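Local coordinates for protein carbohydrate binding module (Escherichia coli, PDB 2XFE) that binds carbohydrate through a calcium ion, here holding a galactose disaccharide, and belongs to a family of calcium-dependent, probably xylan-binding modules, at residues 84-89 against 100-105; 74-79 against 96-101; 17-22 against 52-57. All coordinates share one frame; numbering follows the deposited sequence.

Contact 1: residues 84-89 against 100-105; sequences GVWANN and LHCNGY. With CA (calcium ion), chain C; GAL (beta-D-galactopyranose), chain B; GAL (beta-D-galactopyranose), chain D.
Gly84 O takes two backbone hydrogen bonds from the turn after strand 99-100: a nearly straight one from Cys102 N (2.8 Å, 171° at the hydrogen) and a weak one from His101 N. The fit is close enough that a beta carbon on Gly84 would stand only 2.6 Å from Leu100 CD2.

The packing beyond this is apolar and aromatic. His101 presents its CD2 edge, 3.4 Å from Trp86 CB, with Val85 CG2 crossing at 4.0 Å from the same CD2. Cys102 SG, tied by a disulfide to Cys91, lies at the indole edge, 4.0 Å from Trp86 CE3, as a sulfur-aromatic contact.

With CG anti to the backbone N (chi1 -174°), the Trp86 indole is carried beyond the turn, and one face receives the chain B galactose, whose C3 is 3.6 Å from Trp86 CD1. The chain D galactose reaches the indole too, its O6 3.2 Å from Trp86 CZ3. The backbone carbonyl carbon of Asn89 lies over the opposite face, toward its rim. His101 O binds the calcium ion at 2.4 Å, together with O2 and O3 of the chain D galactose; Asp56, Asp61 and Arg60 O also bind it. Ligand recognition thus combines an indole spanning both sugars with calcium chelation of one, and the bonds to Gly84 O tie the calcium-binding turn to the segment carrying Trp86.

Contact 2: residues 74-79 against 96-101; sequences RQAENQ and NSEWLH. With CA (calcium ion), chain E; CA (calcium ion), chain C; GAL (beta-D-galactopyranose), chain D; GAL (beta-D-galactopyranose), chain B.
Gln79 O is gripped by Asn96 N in the shortest hydrogen bond between the segments, 2.7 Å with 145° at the hydrogen, and water 2 lies close by as a possible second donor. That water accepts from Ser97 N at 2.9 Å and also approaches Ala76 O; it thus bridges the backbones of the two segments. The Asn96 side chain adds a second direct tie: ND2 donates to Glu77 O over 3.0 Å, with the acceptor close to the plane of the amide. The same ND2 donates to water 3, which in turn donates to Asn78 O.

Just past the end of strand 72-75 the chain makes a 3-10 turn at residues 76-78, and opposite it Ser97 forms an ST turn, its OG accepting from Trp99 N. The end of strand 72-75, the 3-10 turn and the Ser97 turn build, with Asp65 of strand 62-69, a calcium site that touches neither galactose. Gln75 OE1 and both carboxylate oxygens of Glu77, OE1 and OE2, as a bidentate ligand, bind the ion from one segment, while Glu98 OE2 binds at 2.4 Å from the other; Asp65 O and OD1 and water 4 complete the shell. Glu77 reaches it with CG between its backbone N and carbonyl carbon (chi1 62°) and a bend at chi2, whereas Glu98 is extended beyond CG. The carboxylates run side by side with planes 85° apart, and the 3.3 Å between Glu77 OE2 and Glu98 OE2 is probably tolerable because both oxygens share the cation. Glu98 OE1 is held by Gln63 NE2.

Nearer the backbones, Ala76 CB packs 3.9 Å from Glu98 CA. Gln79 folds back, and NE2 donates to Gln75 O from the face of that carbonyl opposite the one used by Asn78 N.

Contact 3: residues 17-22 against 52-57; sequences SVSLQV and AFTNDA. With CA (calcium ion), chain C; GAL (beta-D-galactopyranose), chain D.
Ser17 and Asn55 meet where strand 17-22 begins and the loop after strand 48-53 turns away. The bond from CA to CB of Asn55 points toward strand 17-22; CG, between the backbone N and the carbonyl carbon (chi1 73°), comes close to Ser17 N. OD1 accepts from Ser17 N at 2.8 Å, the donor standing 38° out of the amide carbonyl plane. ND2 passes 3.7 Å from Ser17 CB and donates to Gln15 O. A leucine here would probably leave Ser17 N and Gln15 O without these partners and weaken the tie between the loop and the start of the strand.

At the strand end, Thr54 N donates to Ser17 O at 3.2 Å. Regular antiparallel pairing covers the next two positions. Val18 and Phe53 form a non-hydrogen-bonded pair, and Ser19 and Ala52 a hydrogen-bonded one, with Ser19 N to Ala52 O at 2.8 Å and Ala52 N to Ser19 O at 2.9 Å. Beside these bonds, Val18 CA makes a CA-H...O contact with Ala52 O at 3.0 Å. The Phe53 ring offers its edge to Ser17 O, 3.5 Å from CD1. On the face bearing Ser19 and Ala52, water 5 joins the hydroxyls of Ser17, Ser19 and Thr54; Ser19 OG also hydrogen-bonds Thr29 OG1. Past Asn55, Asp56 OD1 binds the calcium ion at 2.6 Å.

The two strands are the inner pair of a four-stranded antiparallel sheet, with strand 25-31 beyond 17-22 and strand 104-110 beyond 48-53, while Val18 and Phe53 both pack on Val62 of the other large sheet.

Along the chain, contact 3 closes before contacts 1 and 2 open, and those two end on the same stretch, sharing Leu100 and His101. Their centres are 10 Å apart (1 and 2), 12 Å (1 and 3) and 14 Å (2 and 3), with contacts 2 and 3 on opposite sides of the chain's centre. Contacts 1 and 3 reach one sheet, in which strands 48-53 and 104-110 are neighbours, and Asn103 OD1 lies 2.8 Å from Asp56 N. Contact 2 lies on the other large sheet. His101 O and Asp56 OD1 converge on the sugar-binding calcium, which is 19.0 Å from the calcium ion of contact 2, so ligand binding and the second metal site occupy separate parts of the module.

Contact 1: residues 84-89 against 100-105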
loop_
_atom_site.group_PDB
_atom_site.type_symbol
_atom_site.label_atom_id
_atom_site.label_comp_id
_atom_site.label_asym_id
_atom_site.label_seq_id
_atom_site.Cartn_x
_atom_site.Cartn_y
_atom_site.Cartn_z
ATOM N N GLY A 84 -2.156 -8.383 3.628
ATOM C CA GLY A 84 -1.150 -9.030 2.818
ATOM C C GLY A 84 0.130 -9.419 3.522
ATOM O O GLY A 84 0.870 -10.225 3.020
ATOM N N VAL A 85 0.370 -8.924 4.725
ATOM C CA VAL A 85 1.572 -9.277 5.434
ATOM C C VAL A 85 1.611 -10.784 5.810
ATOM O O VAL A 85 0.631 -11.343 6.298
ATOM C CB VAL A 85 1.700 -8.413 6.706
ATOM C CG1 VAL A 85 0.507 -8.619 7.646
ATOM C CG2 VAL A 85 3.047 -8.673 7.426
ATOM N N TRP A 86 2.745 -11.423 5.605
ATOM C CA TRP A 86 3.013 -12.748 6.166
ATOM C C TRP A 86 3.398 -12.622 7.641
ATOM O O TRP A 86 4.416 -12.035 7.994
ATOM C CB TRP A 86 4.154 -13.420 5.402
ATOM C CG TRP A 86 4.378 -14.811 5.819
ATOM C CD1 TRP A 86 5.352 -15.291 6.662
ATOM C CD2 TRP A 86 3.600 -15.931 5.438
ATOM N NE1 TRP A 86 5.231 -16.666 6.784
ATOM C CE2 TRP A 86 4.146 -17.066 6.061
ATOM C CE3 TRP A 86 2.528 -16.094 4.590
ATOM C CZ2 TRP A 86 3.645 -18.317 5.871
ATOM C CZ3 TRP A 86 2.012 -17.374 4.420
ATOM C CH2 TRP A 86 2.551 -18.446 5.091
ATOM N N ALA A 87 2.585 -13.154 8.508
ATOM C CA ALA A 87 2.812 -13.039 9.936
ATOM C C ALA A 87 2.013 -14.193 10.573
ATOM O O ALA A 87 0.996 -14.678 10.032
ATOM C CB ALA A 87 2.307 -11.729 10.427
ATOM N N ASN A 88 2.519 -14.687 11.684
ATOM C CA ASN A 88 1.803 -15.767 12.370
ATOM C C ASN A 88 1.559 -16.906 11.406
ATOM O O ASN A 88 0.516 -17.556 11.455
ATOM C CB ASN A 88 0.488 -15.215 12.980
ATOM C CG ASN A 88 0.761 -14.152 14.037
ATOM O OD1 ASN A 88 0.366 -12.993 13.861
ATOM N ND2 ASN A 88 1.559 -14.483 15.015
ATOM N N ASN A 89 2.547 -17.145 10.538
ATOM C CA ASN A 89 2.584 -18.277 9.583
ATOM C C ASN A 89 1.394 -18.281 8.616
ATOM O O ASN A 89 0.821 -19.371 8.271
ATOM C CB ASN A 89 2.688 -19.622 10.319
ATOM C CG ASN A 89 3.144 -20.754 9.414
ATOM O OD1 ASN A 89 4.210 -20.670 8.809
ATOM N ND2 ASN A 89 2.364 -21.846 9.360
ATOM N N LEU A 100 3.584 -6.126 2.367
ATOM C CA LEU A 100 2.561 -6.928 1.763
ATOM C C LEU A 100 3.299 -8.045 1.015
ATOM O O LEU A 100 3.822 -7.825 -0.068
ATOM C CB LEU A 100 1.725 -6.119 0.790
ATOM C CG LEU A 100 0.918 -5.008 1.460
ATOM C CD1 LEU A 100 0.319 -3.994 0.516
ATOM C CD2 LEU A 100 -0.261 -5.644 2.160
ATOM N N HIS A 101 3.344 -9.217 1.641
ATOM C CA HIS A 101 3.990 -10.450 1.071
ATOM C C HIS A 101 3.028 -11.198 0.163
ATOM O O HIS A 101 3.419 -11.711 -0.882
ATOM C CB HIS A 101 4.484 -11.411 2.159
ATOM C CG HIS A 101 5.399 -10.791 3.151
ATOM N ND1 HIS A 101 6.744 -10.601 2.917
ATOM C CD2 HIS A 101 5.151 -10.286 4.381
ATOM C CE1 HIS A 101 7.292 -10.006 3.955
ATOM N NE2 HIS A 101 6.345 -9.835 4.872
ATOM N N CYS A 102 1.770 -11.280 0.551
ATOM C CA CYS A 102 0.708 -11.835 -0.277
ATOM C C CYS A 102 -0.175 -10.727 -0.850
ATOM O O CYS A 102 -0.119 -9.565 -0.392
ATOM C CB CYS A 102 -0.164 -12.712 0.627
ATOM S SG CYS A 102 0.785 -13.889 1.704
ATOM N N ASN A 103 -1.017 -11.066 -1.833
ATOM C CA ASN A 103 -1.995 -10.082 -2.307
ATOM C C ASN A 103 -2.862 -9.612 -1.154
ATOM O O ASN A 103 -3.232 -10.407 -0.296
ATOM C CB ASN A 103 -2.901 -10.656 -3.399
ATOM C CG ASN A 103 -2.186 -10.804 -4.741
ATOM O OD1 ASN A 103 -1.304 -10.000 -5.096
ATOM N ND2 ASN A 103 -2.581 -11.856 -5.483
ATOM N N GLY A 104 -3.181 -8.333 -1.132
ATOM C CA GLY A 104 -3.830 -7.764 0.015
ATOM C C GLY A 104 -3.581 -6.267 0.023
ATOM O O GLY A 104 -3.019 -5.682 -0.949
ATOM N N TYR A 105 -4.030 -5.602 1.083
ATOM C CA TYR A 105 -3.903 -4.190 1.161
ATOM C C TYR A 105 -3.630 -3.712 2.612
ATOM O O TYR A 105 -3.873 -4.459 3.621
ATOM C CB TYR A 105 -5.207 -3.565 0.644
ATOM C CG TYR A 105 -6.425 -3.923 1.475
ATOM C CD1 TYR A 105 -7.289 -4.989 1.108
ATOM C CD2 TYR A 105 -6.727 -3.193 2.637
ATOM C CE1 TYR A 105 -8.373 -5.302 1.880
ATOM C CE2 TYR A 105 -7.805 -3.520 3.417
ATOM C CZ TYR A 105 -8.619 -4.565 3.034
ATOM O OH TYR A 105 -9.710 -4.861 3.819
HETATM CA CA CA C . 5.198 -12.568 -2.152
HETATM C C1 GAL B . 9.488 -16.899 3.837
HETATM C C2 GAL B . 9.034 -15.540 3.391
HETATM C C3 GAL B . 7.587 -15.282 3.801
HETATM C C4 GAL B . 6.653 -16.307 3.218
HETATM C C5 GAL B . 7.277 -17.674 3.530
HETATM C C6 GAL B . 6.454 -18.830 3.027
HETATM O O1 GAL B . 10.884 -17.014 3.472
HETATM O O2 GAL B . 9.840 -14.636 4.042
HETATM O O3 GAL B . 7.212 -14.032 3.360
HETATM O O4 GAL B . 6.612 -16.051 1.796
HETATM O O5 GAL B . 8.648 -17.785 3.125
HETATM O O6 GAL B . 7.228 -19.997 3.286
HETATM C C1 GAL D . 5.319 -16.080 1.204
HETATM C C2 GAL D . 5.133 -15.162 -0.035
HETATM C C3 GAL D . 3.790 -15.158 -0.741
HETATM C C4 GAL D . 3.152 -16.563 -0.774
HETATM C C5 GAL D . 3.334 -17.276 0.596
HETATM C C6 GAL D . 2.812 -18.727 0.505
HETATM O O2 GAL D . 5.724 -13.869 -0.016
HETATM O O3 GAL D . 3.973 -14.596 -2.042
HETATM O O4 GAL D . 3.706 -17.405 -1.784
HETATM O O5 GAL D . 4.619 -17.303 1.205
HETATM O O6 GAL D . 2.475 -19.143 1.778
HETATM O O HOH W 1 6.928 -13.870 -3.002
#

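Contact 2: residues 74-79 against 96-101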
loop_
_atom_site.group_PDB
_atom_site.type_symbol
_atom_site.label_atom_id
_atom_site.label_comp_id
_atom_site.label_asym_id
_atom_site.label_seq_id
_atom_site.Cartn_x
_atom_site.Cartn_y
_atom_site.Cartn_z
ATOM N N ARG A 74 1.216 9.212 7.290
ATOM C CA ARG A 74 0.599 8.059 7.888
ATOM C C ARG A 74 1.527 6.859 7.649
ATOM O O ARG A 74 1.690 6.440 6.523
ATOM C CB ARG A 74 -0.778 7.792 7.271
ATOM C CG ARG A 74 -1.719 8.953 7.392
ATOM C CD ARG A 74 -3.101 8.606 6.928
ATOM N NE ARG A 74 -3.909 9.827 6.865
ATOM C CZ ARG A 74 -5.161 9.880 6.446
ATOM N NH1 ARG A 74 -5.793 8.767 6.111
ATOM N NH2 ARG A 74 -5.797 11.063 6.373
ATOM N N GLN A 75 2.155 6.373 8.703
ATOM C CA GLN A 75 3.093 5.236 8.587
ATOM C C GLN A 75 2.371 3.950 8.331
ATOM O O GLN A 75 1.370 3.667 8.973
ATOM C CB GLN A 75 3.934 5.078 9.867
ATOM C CG GLN A 75 4.899 6.245 10.167
ATOM C CD GLN A 75 6.012 6.417 9.184
ATOM O OE1 GLN A 75 6.393 5.472 8.497
ATOM N NE2 GLN A 75 6.566 7.629 9.115
ATOM N N ALA A 76 2.868 3.141 7.392
ATOM C CA ALA A 76 2.151 1.864 7.053
ATOM C C ALA A 76 2.119 0.985 8.344
ATOM O O ALA A 76 1.110 0.365 8.617
ATOM C CB ALA A 76 2.848 1.140 5.881
ATOM N N GLU A 77 3.193 1.052 9.154
ATOM C CA GLU A 77 3.337 0.235 10.327
ATOM C C GLU A 77 2.488 0.664 11.522
ATOM O O GLU A 77 2.361 -0.104 12.495
ATOM C CB GLU A 77 4.816 0.079 10.734
ATOM C CG GLU A 77 5.504 1.322 11.096
ATOM C CD GLU A 77 6.153 2.053 9.911
ATOM O OE1 GLU A 77 7.263 2.606 10.055
ATOM O OE2 GLU A 77 5.537 2.143 8.852
ATOM N N ASN A 78 1.867 1.828 11.419
ATOM C CA ASN A 78 0.879 2.269 12.387
ATOM C C ASN A 78 -0.530 1.951 12.013
ATOM O O ASN A 78 -1.436 2.345 12.730
ATOM C CB ASN A 78 1.014 3.761 12.651
ATOM C CG ASN A 78 2.299 4.096 13.367
ATOM O OD1 ASN A 78 2.986 3.212 13.907
ATOM N ND2 ASN A 78 2.667 5.349 13.326
ATOM N N GLN A 79 -0.751 1.291 10.873
ATOM C CA GLN A 79 -2.114 0.922 10.470
ATOM C C GLN A 79 -2.465 -0.502 10.914
ATOM O O GLN A 79 -1.689 -1.461 10.789
ATOM C CB GLN A 79 -2.304 1.066 8.969
ATOM C CG GLN A 79 -1.719 2.382 8.391
ATOM C CD GLN A 79 -2.299 3.611 8.979
ATOM O OE1 GLN A 79 -3.522 3.692 9.131
ATOM N NE2 GLN A 79 -1.467 4.560 9.341
ATOM N N ASN A 96 -0.222 -3.616 11.449
ATOM C CA ASN A 96 0.992 -2.875 11.809
ATOM C C ASN A 96 2.290 -3.370 11.153
ATOM O O ASN A 96 3.316 -3.650 11.794
ATOM C CB ASN A 96 1.099 -2.843 13.317
ATOM C CG ASN A 96 -0.145 -2.206 13.947
ATOM O OD1 ASN A 96 -1.123 -2.904 14.337
ATOM N ND2 ASN A 96 -0.138 -0.882 14.001
ATOM N N SER A 97 2.259 -3.434 9.848
ATOM C CA SER A 97 3.456 -3.826 9.101
ATOM C C SER A 97 3.559 -3.007 7.846
ATOM O O SER A 97 2.560 -2.652 7.243
ATOM C CB SER A 97 3.393 -5.306 8.688
ATOM O OG SER A 97 4.596 -5.710 7.980
ATOM N N GLU A 98 4.781 -2.724 7.413
ATOM C CA GLU A 98 5.019 -2.116 6.122
ATOM C C GLU A 98 4.837 -3.057 4.940
ATOM O O GLU A 98 4.780 -2.618 3.788
ATOM C CB GLU A 98 6.472 -1.604 6.083
ATOM C CG GLU A 98 6.722 -0.478 7.045
ATOM C CD GLU A 98 8.063 0.206 6.843
ATOM O OE1 GLU A 98 9.094 -0.432 6.530
ATOM O OE2 GLU A 98 8.151 1.400 7.001
ATOM N N TRP A 99 4.879 -4.377 5.218
ATOM C CA TRP A 99 5.007 -5.413 4.183
ATOM C C TRP A 99 3.681 -5.956 3.688
ATOM O O TRP A 99 2.746 -6.197 4.476
ATOM C CB TRP A 99 5.935 -6.527 4.672
ATOM C CG TRP A 99 7.367 -6.090 4.695
ATOM C CD1 TRP A 99 7.997 -5.511 5.734
ATOM C CD2 TRP A 99 8.313 -6.081 3.600
ATOM N NE1 TRP A 99 9.263 -5.154 5.385
ATOM C CE2 TRP A 99 9.500 -5.532 4.092
ATOM C CE3 TRP A 99 8.293 -6.552 2.295
ATOM C CZ2 TRP A 99 10.621 -5.369 3.289
ATOM C CZ3 TRP A 99 9.400 -6.385 1.518
ATOM C CH2 TRP A 99 10.544 -5.851 2.004
ATOM N N LEU A 100 3.584 -6.126 2.367
ATOM C CA LEU A 100 2.561 -6.928 1.763
ATOM C C LEU A 100 3.299 -8.045 1.015
ATOM O O LEU A 100 3.822 -7.825 -0.068
ATOM C CB LEU A 100 1.725 -6.119 0.790
ATOM C CG LEU A 100 0.918 -5.008 1.460
ATOM C CD1 LEU A 100 0.319 -3.994 0.516
ATOM C CD2 LEU A 100 -0.261 -5.644 2.160
ATOM N N HIS A 101 3.344 -9.217 1.641
ATOM C CA HIS A 101 3.990 -10.450 1.071
ATOM C C HIS A 101 3.028 -11.198 0.163
ATOM O O HIS A 101 3.419 -11.711 -0.882
ATOM C CB HIS A 101 4.484 -11.411 2.159
ATOM C CG HIS A 101 5.399 -10.791 3.151
ATOM N ND1 HIS A 101 6.744 -10.601 2.917
ATOM C CD2 HIS A 101 5.151 -10.286 4.381
ATOM C CE1 HIS A 101 7.292 -10.006 3.955
ATOM N NE2 HIS A 101 6.345 -9.835 4.872
HETATM CA CA CA E . 7.334 3.496 7.790
HETATM CA CA CA C . 5.198 -12.568 -2.152
HETATM C C1 GAL D . 5.319 -16.080 1.204
HETATM C C2 GAL D . 5.133 -15.162 -0.035
HETATM C C3 GAL D . 3.790 -15.158 -0.741
HETATM C C4 GAL D . 3.152 -16.563 -0.774
HETATM C C5 GAL D . 3.334 -17.276 0.596
HETATM C C6 GAL D . 2.812 -18.727 0.505
HETATM O O2 GAL D . 5.724 -13.869 -0.016
HETATM O O3 GAL D . 3.973 -14.596 -2.042
HETATM O O4 GAL D . 3.706 -17.405 -1.784
HETATM O O5 GAL D . 4.619 -17.303 1.205
HETATM O O6 GAL D . 2.475 -19.143 1.778
HETATM C C1 GAL B . 9.488 -16.899 3.837
HETATM C C2 GAL B . 9.034 -15.540 3.391
HETATM C C3 GAL B . 7.587 -15.282 3.801
HETATM C C4 GAL B . 6.653 -16.307 3.218
HETATM C C5 GAL B . 7.277 -17.674 3.530
HETATM C C6 GAL B . 6.454 -18.830 3.027
HETATM O O1 GAL B . 10.884 -17.014 3.472
HETATM O O2 GAL B . 9.840 -14.636 4.042
HETATM O O3 GAL B . 7.212 -14.032 3.360
HETATM O O4 GAL B . 6.612 -16.051 1.796
HETATM O O5 GAL B . 8.648 -17.785 3.125
HETATM O O6 GAL B . 7.228 -19.997 3.286
HETATM O O HOH W 2 -0.089 -2.325 8.559
HETATM O O HOH W 3 -2.463 0.899 14.942
HETATM O O HOH W 1 6.928 -13.870 -3.002
HETATM O O HOH W 4 9.229 4.402 8.853
#

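Contact 3: residues 17-22 against 52-57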
loop_
_atom_site.group_PDB
_atom_site.type_symbol
_atom_site.label_atom_id
_atom_site.label_comp_id
_atom_site.label_asym_id
_atom_site.label_seq_id
_atom_site.Cartn_x
_atom_site.Cartn_y
_atom_site.Cartn_z
ATOM N N SER A 17 2.971 -4.586 -8.528
ATOM C CA SER A 17 1.950 -3.625 -8.859
ATOM C C SER A 17 1.102 -3.331 -7.615
ATOM O O SER A 17 0.650 -4.240 -6.901
ATOM C CB SER A 17 1.055 -4.083 -10.017
ATOM O OG SER A 17 0.085 -3.101 -10.363
ATOM N N VAL A 18 0.925 -2.019 -7.364
ATOM C CA VAL A 18 0.053 -1.572 -6.326
ATOM C C VAL A 18 -0.993 -0.605 -6.871
ATOM O O VAL A 18 -0.764 0.129 -7.834
ATOM C CB VAL A 18 0.765 -0.943 -5.087
ATOM C CG1 VAL A 18 1.716 -1.944 -4.412
ATOM C CG2 VAL A 18 1.470 0.310 -5.462
ATOM N N SER A 19 -2.161 -0.652 -6.243
ATOM C CA SER A 19 -3.264 0.237 -6.588
ATOM C C SER A 19 -3.628 1.059 -5.349
ATOM O O SER A 19 -3.751 0.515 -4.254
ATOM C CB SER A 19 -4.449 -0.525 -7.084
ATOM O OG SER A 19 -4.115 -1.069 -8.368
ATOM N N LEU A 20 -3.749 2.369 -5.562
ATOM C CA LEU A 20 -4.267 3.286 -4.570
ATOM C C LEU A 20 -5.773 3.373 -4.769
ATOM O O LEU A 20 -6.228 3.782 -5.854
ATOM C CB LEU A 20 -3.671 4.699 -4.773
ATOM C CG LEU A 20 -4.222 5.807 -3.911
ATOM C CD1 LEU A 20 -3.966 5.541 -2.434
ATOM C CD2 LEU A 20 -3.695 7.201 -4.302
ATOM N N GLN A 21 -6.527 3.052 -3.727
ATOM C CA GLN A 21 -7.960 3.055 -3.754
ATOM C C GLN A 21 -8.507 4.045 -2.711
ATOM O O GLN A 21 -7.970 4.128 -1.580
ATOM C CB GLN A 21 -8.500 1.651 -3.454
ATOM C CG GLN A 21 -8.148 0.583 -4.528
ATOM C CD GLN A 21 -8.097 -0.849 -4.022
ATOM O OE1 GLN A 21 -8.287 -1.118 -2.858
ATOM N NE2 GLN A 21 -7.803 -1.777 -4.925
ATOM N N VAL A 22 -9.566 4.784 -3.100
ATOM C CA VAL A 22 -10.222 5.722 -2.186
ATOM C C VAL A 22 -11.726 5.441 -2.235
ATOM O O VAL A 22 -12.357 5.544 -3.289
ATOM C CB VAL A 22 -9.881 7.242 -2.451
ATOM C CG1 VAL A 22 -10.631 8.183 -1.457
ATOM C CG2 VAL A 22 -8.419 7.529 -2.423
ATOM N N ALA A 52 -3.073 -1.380 -2.228
ATOM C CA ALA A 52 -3.263 -2.796 -2.511
ATOM C C ALA A 52 -2.173 -3.392 -3.424
ATOM O O ALA A 52 -1.946 -2.869 -4.489
ATOM C CB ALA A 52 -4.625 -3.019 -3.182
ATOM N N PHE A 53 -1.548 -4.505 -2.998
ATOM C CA PHE A 53 -0.645 -5.291 -3.815
ATOM C C PHE A 53 -1.547 -6.343 -4.503
ATOM O O PHE A 53 -2.324 -7.066 -3.814
ATOM C CB PHE A 53 0.351 -5.930 -2.907
ATOM C CG PHE A 53 1.268 -6.895 -3.524
ATOM C CD1 PHE A 53 1.726 -6.784 -4.828
ATOM C CD2 PHE A 53 1.764 -7.916 -2.727
ATOM C CE1 PHE A 53 2.660 -7.701 -5.333
ATOM C CE2 PHE A 53 2.715 -8.822 -3.191
ATOM C CZ PHE A 53 3.194 -8.715 -4.457
ATOM N N THR A 54 -1.482 -6.369 -5.835
ATOM C CA THR A 54 -2.403 -7.128 -6.623
ATOM C C THR A 54 -1.857 -8.246 -7.524
ATOM O O THR A 54 -2.659 -9.014 -8.122
ATOM C CB THR A 54 -3.232 -6.203 -7.589
ATOM O OG1 THR A 54 -2.334 -5.580 -8.532
ATOM C CG2 THR A 54 -4.071 -5.114 -6.777
ATOM N N ASN A 55 -0.560 -8.359 -7.640
ATOM C CA ASN A 55 0.066 -9.294 -8.601
ATOM C C ASN A 55 1.138 -10.179 -7.932
ATOM O O ASN A 55 2.184 -10.524 -8.508
ATOM C CB ASN A 55 0.578 -8.507 -9.807
ATOM C CG ASN A 55 1.797 -7.685 -9.527
ATOM O OD1 ASN A 55 2.015 -7.213 -8.406
ATOM N ND2 ASN A 55 2.557 -7.412 -10.560
ATOM N N ASP A 56 0.871 -10.627 -6.696
ATOM C CA ASP A 56 1.773 -11.543 -6.057
ATOM C C ASP A 56 2.115 -12.717 -6.984
ATOM O O ASP A 56 1.264 -13.216 -7.722
ATOM C CB ASP A 56 1.200 -12.033 -4.747
ATOM C CG ASP A 56 2.184 -12.747 -3.895
ATOM O OD1 ASP A 56 3.349 -12.351 -3.949
ATOM O OD2 ASP A 56 1.763 -13.678 -3.161
ATOM N N ALA A 57 3.379 -13.128 -6.932
ATOM C CA ALA A 57 3.912 -14.283 -7.706
ATOM C C ALA A 57 5.198 -14.710 -6.997
ATOM O O ALA A 57 5.715 -14.009 -6.132
ATOM C CB ALA A 57 4.222 -13.878 -9.124
HETATM CA CA CA C . 5.198 -12.568 -2.152
HETATM C C1 GAL D . 5.319 -16.080 1.204
HETATM C C2 GAL D . 5.133 -15.162 -0.035
HETATM C C3 GAL D . 3.790 -15.158 -0.741
HETATM C C4 GAL D . 3.152 -16.563 -0.774
HETATM C C5 GAL D . 3.334 -17.276 0.596
HETATM C C6 GAL D . 2.812 -18.727 0.505
HETATM O O2 GAL D . 5.724 -13.869 -0.016
HETATM O O3 GAL D . 3.973 -14.596 -2.042
HETATM O O4 GAL D . 3.706 -17.405 -1.784
HETATM O O5 GAL D . 4.619 -17.303 1.205
HETATM O O6 GAL D . 2.475 -19.143 1.778
HETATM O O HOH W 5 -2.104 -3.030 -8.909
HETATM O O HOH W 1 6.928 -13.870 -3.002
#